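Local coordinates for deseasin MCP-01 (Pseudoalteromonas sp., PDB 3VV3), which degrades collagen as a bacterial serine protease of the subtilisin family, its catalytic domain probably cleaving peptide bonds through a Ser-His-Asp triad, at residues Gly176-Gln180 / Ala181-Ala185; Val205-Gln209 / Asn210-Pro214; Leu293-Lys296 / Glu297-Ser301. All blocks are in the same frame, centred on the assembly; numbering follows the deposited sequence.

Along the chain the three contacts follow one another in series within the subtilase-family domain, in helices and loops around its parallel seven-stranded sheet. Contact 1 starts helix 180-191, which leads from strand 166-171 to strand 195-199; contact 2 lies in the loop joining strand 195-199 to strand 222-228; contact 3 is a piece of helix 292-301. Contacts 1 and 2, centres about 15 Å apart, form one continuous patch where Tyr213 packs on Gly176, Gly177 and Phe178. Contact 3, its centre about 24 Å from contact 1 and 22 Å from contact 2 and its nearest atoms at least about 10 Å from both, packs separately on strands 195-199 and 222-228, the two that contact 2 connects.

Contact 1: Gly176-Gln180 / Ala181-Ala185; sequences GGFSQ and ALADA
Ser179 OG accepts a hydrogen bond from Leu182 N at 3.0 Å with an N-H...O angle of 162°, which makes Ser179 the N-cap of helix 180-191. Its hydroxyl reaches that amide because OG lies anti to the Ser179 backbone N (chi1 161°), beside the carbonyl carbon. The same residue also gives its carbonyl to the first turn, where Ala183 N meets Ser179 O at 2.9 Å. One residue on, Gln180 O accepts from Asp184 N. The side chains of this second pair add a bond of their own: Gln180 NE2 donates to Asp184 OD1 at 2.9 Å. Gln180 gets there by a bend at chi2 (61°) that turns its amide forward, toward Asp184 one turn on. Asp184 OD1 lies close to the amide plane of Gln180, yet it is met from above the plane of its own carboxylate.

Alongside these polar links, Ala183 CB packs 4.0 Å from Phe178 CZ, an apolar touch between the loop and the first turn. Further out, Tyr217, in a loop, also meets the cap residue: its OH is hydrogen-bonded to Ser179 N, and its ring meets that of Phe178. Leu182 is buried against Ile150 and Ile153 of helix 146-161. The amide oxygen Gln180 OE1 lies at the edge of the Phe178 ring, in its plane.

Contact 2: Val205-Gln209 / Asn210-Pro214; sequences VDNDQ and NPHYP
Asn210 closes this turn onto Asp206 by two hydrogen bonds to one acceptor. Asp206 O takes Asn210 N in its carbonyl plane and Asn210 ND2 from a tilt of 24°, each at 2.9 Å, and Gln209 N adds a third donor at 3.2 Å. The side-chain amide arrives with CG anti to the Asn210 carbonyl carbon (chi1 -52°), which folds ND2 back over the turn. Within the loop, Asp206 OD1 accepts from Asp208 N at 2.9 Å, which makes an Asx turn; the donor comes from above the carboxylate plane.

Weaker CA-H...O contacts run in both directions: Asn207 CA approaches Asn210 O at 3.4 Å, while Pro211 CA faces Asn207 O.

Of the packing contacts, Asn207 and His212 lie side by side and point the same way, amide and ring only 12° apart, with Asn207 ND2 3.8 Å from His212 CB. That amide nitrogen is hydrogen-bonded to Ala200 O, and His212 ND1 to Ser215 OG. Val205 packs on Gly176 of the second subunit.

The turn belongs to the loop between strands 195-199 and 222-228. Backbone hydrogen bonds tie Val205 and Asn207 to Trp240, and Tyr213 to Gly175, in the loop between strand 166-171 and helix 180-191.

Contact 3: Leu293-Lys296 / Glu297-Ser301; sequences LELK and ELLMS
In Lys296 CG stands anti to the backbone N (chi1 171°), whereas CG of Met300 stands anti to its carbonyl carbon (chi1 -69°), and the two side chains lie side by side, pointing the same way. The lysine chain is extended beyond CG. In the methionine, chi1 and an extended chi2 (168°) put the sulfur beside this aliphatic shaft, and the bend at chi3 only turns the terminal CE. Met300 SD thus lies 3.9 Å from Lys296 CG and equally far from Lys296 CE, a van der Waals contact along the shaft. The ammonium group goes on past the sulfur, where Lys296 NZ is hydrogen-bonded to the carbonyl oxygens of Val222 and Asp220, so two backbone acceptors hold the charged end.

One turn away, Leu293 and Glu297 cross at a slant. The leucine methyl CD1 meets the methylene Glu297 CG at 3.9 Å, and Glu297 CG also lies 3.3 Å from Leu293 O.

These pairs are i to i+4 neighbours on helix 292-301, and the backbone shows the regular alpha-helical ladder. Glu297 N donates to Leu293 O at 2.9 Å and Leu298 N to Glu294 O at 2.8 Å; Leu299 N to Leu295 O and Met300 N to Lys296 O continue the series.

The buried face of the helix carries Leu295 and Leu299, whose CG and CD1 atoms respectively come within 4.3 Å. Both pack on Leu195 of strand 195-199 and on helix 269-284, where Leu295 meets Val283 and Leu284 while Leu299 meets Ala279 and Ala280. Leu299, Met300 and Lys296 all reach Leu223 of strand 222-228, and the last two also touch Asp246. At the N-terminal end, Glu294 OE1 accepts from Thr291 N.

Contact 1: Gly176-Gln180 / Ala181-Ala185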
loop_
_atom_site.group_PDB
_atom_site.type_symbol
_atom_site.label_atom_id
_atom_site.label_comp_id
_atom_site.label_asym_id
_atom_site.label_seq_id
_atom_site.Cartn_x
_atom_site.Cartn_y
_atom_site.Cartn_z
ATOM N N GLY A 176 -0.323 9.563 11.795
ATOM C CA GLY A 176 -0.534 10.644 12.739
ATOM C C GLY A 176 0.215 10.450 14.038
ATOM O O GLY A 176 0.994 9.509 14.198
ATOM N N GLY A 177 -0.017 11.366 14.970
ATOM C CA GLY A 177 0.630 11.286 16.259
ATOM C C GLY A 177 -0.374 10.881 17.310
ATOM O O GLY A 177 -1.509 10.523 16.996
ATOM N N PHE A 178 0.052 10.944 18.564
ATOM C CA PHE A 178 -0.808 10.586 19.679
ATOM C C PHE A 178 -2.095 11.411 19.721
ATOM O O PHE A 178 -2.063 12.643 19.635
ATOM C CB PHE A 178 -0.042 10.760 20.989
ATOM C CG PHE A 178 -0.813 10.332 22.194
ATOM C CD1 PHE A 178 -1.695 11.205 22.812
ATOM C CD2 PHE A 178 -0.661 9.052 22.712
ATOM C CE1 PHE A 178 -2.415 10.814 23.920
ATOM C CE2 PHE A 178 -1.381 8.653 23.827
ATOM C CZ PHE A 178 -2.260 9.539 24.429
ATOM N N SER A 179 -3.225 10.718 19.854
ATOM C CA SER A 179 -4.521 11.356 20.064
ATOM C C SER A 179 -5.132 10.848 21.360
ATOM O O SER A 179 -5.324 9.648 21.531
ATOM C CB SER A 179 -5.473 11.044 18.903
ATOM O OG SER A 179 -6.824 11.271 19.284
ATOM N N GLN A 180 -5.450 11.761 22.270
ATOM C CA GLN A 180 -6.094 11.371 23.513
ATOM C C GLN A 180 -7.489 10.815 23.247
ATOM O O GLN A 180 -7.949 9.910 23.950
ATOM C CB GLN A 180 -6.182 12.554 24.483
ATOM C CG GLN A 180 -6.602 12.133 25.882
ATOM C CD GLN A 180 -5.618 11.156 26.502
ATOM O OE1 GLN A 180 -4.447 11.478 26.702
ATOM N NE2 GLN A 180 -6.095 9.956 26.821
ATOM N N ALA A 181 -8.177 11.381 22.257
ATOM C CA ALA A 181 -9.510 10.911 21.900
ATOM C C ALA A 181 -9.453 9.466 21.417
ATOM O O ALA A 181 -10.314 8.656 21.763
ATOM C CB ALA A 181 -10.143 11.810 20.834
ATOM N N LEU A 182 -8.442 9.141 20.613
ATOM C CA LEU A 182 -8.300 7.765 20.128
ATOM C C LEU A 182 -7.886 6.826 21.268
ATOM O O LEU A 182 -8.428 5.720 21.407
ATOM C CB LEU A 182 -7.315 7.693 18.953
ATOM C CG LEU A 182 -7.084 6.309 18.329
ATOM C CD1 LEU A 182 -8.422 5.628 18.063
ATOM C CD2 LEU A 182 -6.283 6.450 17.029
ATOM N N ALA A 183 -6.930 7.261 22.084
ATOM C CA ALA A 183 -6.548 6.487 23.266
ATOM C C ALA A 183 -7.785 6.165 24.116
ATOM O O ALA A 183 -7.949 5.043 24.606
ATOM C CB ALA A 183 -5.525 7.249 24.088
ATOM N N ASP A 184 -8.642 7.164 24.296
ATOM C CA ASP A 184 -9.832 7.012 25.130
ATOM C C ASP A 184 -10.837 6.041 24.511
ATOM O O ASP A 184 -11.495 5.285 25.225
ATOM C CB ASP A 184 -10.507 8.365 25.357
ATOM C CG ASP A 184 -9.742 9.260 26.322
ATOM O OD1 ASP A 184 -8.743 8.813 26.925
ATOM O OD2 ASP A 184 -10.151 10.430 26.474
ATOM N N ALA A 185 -10.967 6.079 23.186
ATOM C CA ALA A 185 -11.865 5.163 22.499
ATOM C C ALA A 185 -11.359 3.734 22.687
ATOM O O ALA A 185 -12.145 2.798 22.896
ATOM C CB ALA A 185 -11.955 5.512 21.023
#

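Contact 2: Val205-Gln209 / Asn210-Pro214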
loop_
_atom_site.group_PDB
_atom_site.type_symbol
_atom_site.label_atom_id
_atom_site.label_comp_id
_atom_site.label_asym_id
_atom_site.label_seq_id
_atom_site.Cartn_x
_atom_site.Cartn_y
_atom_site.Cartn_z
ATOM N N VAL A 205 11.570 0.705 10.420
ATOM C CA VAL A 205 12.262 1.409 11.494
ATOM C C VAL A 205 11.797 0.919 12.860
ATOM O O VAL A 205 10.797 0.203 12.975
ATOM C CB VAL A 205 12.063 2.934 11.416
ATOM C CG1 VAL A 205 12.708 3.489 10.141
ATOM C CG2 VAL A 205 10.582 3.288 11.496
ATOM N N ASP A 206 12.537 1.328 13.883
ATOM C CA ASP A 206 12.287 0.951 15.273
ATOM C C ASP A 206 11.213 1.840 15.898
ATOM O O ASP A 206 11.419 3.043 16.076
ATOM C CB ASP A 206 13.612 1.061 16.039
ATOM C CG ASP A 206 13.455 0.894 17.536
ATOM O OD1 ASP A 206 12.409 0.379 17.987
ATOM O OD2 ASP A 206 14.399 1.278 18.264
ATOM N N ASN A 207 10.063 1.250 16.227
ATOM C CA ASN A 207 8.933 2.009 16.758
ATOM C C ASN A 207 9.130 2.471 18.202
ATOM O O ASN A 207 8.398 3.336 18.681
ATOM C CB ASN A 207 7.625 1.218 16.641
ATOM C CG ASN A 207 7.123 1.125 15.212
ATOM O OD1 ASN A 207 7.699 1.710 14.299
ATOM N ND2 ASN A 207 6.023 0.396 15.019
ATOM N N ASP A 208 10.112 1.894 18.890
ATOM C CA ASP A 208 10.441 2.362 20.231
ATOM C C ASP A 208 11.065 3.758 20.165
ATOM O O ASP A 208 10.904 4.555 21.084
ATOM C CB ASP A 208 11.372 1.385 20.958
ATOM C CG ASP A 208 10.651 0.137 21.439
ATOM O OD1 ASP A 208 9.603 -0.213 20.860
ATOM O OD2 ASP A 208 11.137 -0.501 22.401
ATOM N N GLN A 209 11.767 4.051 19.072
ATOM C CA GLN A 209 12.377 5.373 18.888
ATOM C C GLN A 209 11.536 6.275 17.999
ATOM O O GLN A 209 11.662 7.500 18.043
ATOM C CB GLN A 209 13.764 5.232 18.265
ATOM C CG GLN A 209 14.689 4.309 19.026
ATOM C CD GLN A 209 15.647 5.058 19.920
ATOM O OE1 GLN A 209 16.171 6.108 19.542
ATOM N NE2 GLN A 209 15.891 4.521 21.114
ATOM N N ASN A 210 10.692 5.658 17.179
ATOM C CA ASN A 210 9.893 6.366 16.192
ATOM C C ASN A 210 8.450 5.891 16.287
ATOM O O ASN A 210 8.036 5.037 15.511
ATOM C CB ASN A 210 10.423 6.069 14.784
ATOM C CG ASN A 210 11.920 6.313 14.655
ATOM O OD1 ASN A 210 12.352 7.449 14.467
ATOM N ND2 ASN A 210 12.718 5.250 14.756
ATOM N N PRO A 211 7.685 6.425 17.253
ATOM C CA PRO A 211 6.326 5.928 17.500
ATOM C C PRO A 211 5.407 5.997 16.280
ATOM O O PRO A 211 5.454 6.947 15.501
ATOM C CB PRO A 211 5.814 6.849 18.614
ATOM C CG PRO A 211 7.058 7.277 19.327
ATOM C CD PRO A 211 8.084 7.442 18.243
ATOM N N HIS A 212 4.577 4.970 16.146
ATOM C CA HIS A 212 3.638 4.807 15.049
ATOM C C HIS A 212 2.300 4.531 15.705
ATOM O O HIS A 212 2.224 3.720 16.626
ATOM C CB HIS A 212 4.074 3.607 14.202
ATOM C CG HIS A 212 3.059 3.144 13.200
ATOM N ND1 HIS A 212 2.139 2.152 13.475
ATOM C CD2 HIS A 212 2.857 3.494 11.906
ATOM C CE1 HIS A 212 1.396 1.934 12.404
ATOM N NE2 HIS A 212 1.814 2.732 11.435
ATOM N N TYR A 213 1.248 5.210 15.251
ATOM C CA TYR A 213 -0.081 5.044 15.846
ATOM C C TYR A 213 -1.062 4.432 14.853
ATOM O O TYR A 213 -0.994 4.726 13.662
ATOM C CB TYR A 213 -0.581 6.393 16.402
ATOM C CG TYR A 213 0.291 6.833 17.547
ATOM C CD1 TYR A 213 0.099 6.308 18.822
ATOM C CD2 TYR A 213 1.348 7.708 17.350
ATOM C CE1 TYR A 213 0.908 6.667 19.870
ATOM C CE2 TYR A 213 2.170 8.076 18.403
ATOM C CZ TYR A 213 1.944 7.548 19.662
ATOM O OH TYR A 213 2.745 7.893 20.732
ATOM N N PRO A 214 -1.999 3.597 15.338
ATOM C CA PRO A 214 -2.270 3.307 16.755
ATOM C C PRO A 214 -1.426 2.209 17.411
ATOM O O PRO A 214 -1.653 1.928 18.586
ATOM C CB PRO A 214 -3.741 2.860 16.743
ATOM C CG PRO A 214 -3.910 2.230 15.375
ATOM C CD PRO A 214 -3.070 3.096 14.456
#

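Contact 3: Leu293-Lys296 / Glu297-Ser301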
loop_
_atom_site.group_PDB
_atom_site.type_symbol
_atom_site.label_atom_id
_atom_site.label_comp_id
_atom_site.label_asym_id
_atom_site.label_seq_id
_atom_site.Cartn_x
_atom_site.Cartn_y
_atom_site.Cartn_z
ATOM N N LEU A 293 -6.676 -9.706 28.049
ATOM C CA LEU A 293 -5.251 -9.803 28.323
ATOM C C LEU A 293 -4.750 -11.249 28.228
ATOM O O LEU A 293 -3.651 -11.502 27.751
ATOM C CB LEU A 293 -4.934 -9.223 29.702
ATOM C CG LEU A 293 -3.465 -9.290 30.129
ATOM C CD1 LEU A 293 -2.575 -8.544 29.138
ATOM C CD2 LEU A 293 -3.290 -8.737 31.538
ATOM N N GLU A 294 -5.548 -12.200 28.700
ATOM C CA GLU A 294 -5.169 -13.609 28.579
ATOM C C GLU A 294 -5.082 -14.026 27.123
ATOM O O GLU A 294 -4.158 -14.741 26.723
ATOM C CB GLU A 294 -6.162 -14.510 29.326
ATOM C CG GLU A 294 -5.985 -14.495 30.831
ATOM C CD GLU A 294 -7.098 -15.223 31.565
ATOM O OE1 GLU A 294 -8.192 -15.413 30.981
ATOM O OE2 GLU A 294 -6.872 -15.594 32.738
ATOM N N LEU A 295 -6.056 -13.575 26.334
ATOM C CA LEU A 295 -6.078 -13.828 24.897
ATOM C C LEU A 295 -4.825 -13.271 24.223
ATOM O O LEU A 295 -4.157 -13.962 23.444
ATOM C CB LEU A 295 -7.325 -13.201 24.279
ATOM C CG LEU A 295 -7.504 -13.381 22.772
ATOM C CD1 LEU A 295 -7.461 -14.857 22.401
ATOM C CD2 LEU A 295 -8.829 -12.756 22.302
ATOM N N LYS A 296 -4.516 -12.017 24.524
ATOM C CA LYS A 296 -3.357 -11.356 23.949
ATOM C C LYS A 296 -2.084 -12.112 24.293
ATOM O O LYS A 296 -1.278 -12.412 23.413
ATOM C CB LYS A 296 -3.255 -9.915 24.447
ATOM C CG LYS A 296 -1.936 -9.230 24.063
ATOM C CD LYS A 296 -1.934 -7.763 24.487
ATOM C CE LYS A 296 -0.538 -7.147 24.408
ATOM N NZ LYS A 296 -0.556 -5.739 24.876
ATOM N N GLU A 297 -1.912 -12.425 25.574
ATOM C CA GLU A 297 -0.686 -13.075 26.033
ATOM C C GLU A 297 -0.581 -14.491 25.487
ATOM O O GLU A 297 0.518 -14.979 25.214
ATOM C CB GLU A 297 -0.593 -13.053 27.565
ATOM C CG GLU A 297 -0.406 -11.646 28.126
ATOM C CD GLU A 297 0.009 -11.630 29.589
ATOM O OE1 GLU A 297 -0.336 -12.577 30.333
ATOM O OE2 GLU A 297 0.681 -10.656 29.995
ATOM N N LEU A 298 -1.724 -15.144 25.309
ATOM C CA LEU A 298 -1.737 -16.485 24.747
ATOM C C LEU A 298 -1.257 -16.483 23.293
ATOM O O LEU A 298 -0.471 -17.339 22.881
ATOM C CB LEU A 298 -3.140 -17.089 24.841
ATOM C CG LEU A 298 -3.308 -18.496 24.272
ATOM C CD1 LEU A 298 -4.220 -19.311 25.179
ATOM C CD2 LEU A 298 -3.857 -18.437 22.868
ATOM N N LEU A 299 -1.739 -15.524 22.512
ATOM C CA LEU A 299 -1.297 -15.396 21.125
ATOM C C LEU A 299 0.208 -15.166 21.064
ATOM O O LEU A 299 0.912 -15.748 20.228
ATOM C CB LEU A 299 -2.070 -14.273 20.422
ATOM C CG LEU A 299 -3.548 -14.611 20.187
ATOM C CD1 LEU A 299 -4.376 -13.346 19.879
ATOM C CD2 LEU A 299 -3.689 -15.647 19.077
ATOM N N MET A 300 0.709 -14.323 21.963
ATOM C CA MET A 300 2.139 -14.039 22.033
ATOM C C MET A 300 2.957 -15.258 22.472
ATOM O O MET A 300 3.938 -15.627 21.829
ATOM C CB MET A 300 2.392 -12.860 22.972
ATOM C CG MET A 300 1.871 -11.534 22.404
ATOM S SD MET A 300 1.830 -10.185 23.596
ATOM C CE MET A 300 3.578 -9.919 23.919
ATOM N N SER A 301 2.536 -15.895 23.558
ATOM C CA SER A 301 3.352 -16.946 24.159
ATOM C C SER A 301 3.297 -18.247 23.372
ATOM O O SER A 301 4.243 -19.032 23.410
ATOM C CB SER A 301 2.941 -17.181 25.621
ATOM O OG SER A 301 1.621 -17.689 25.705
#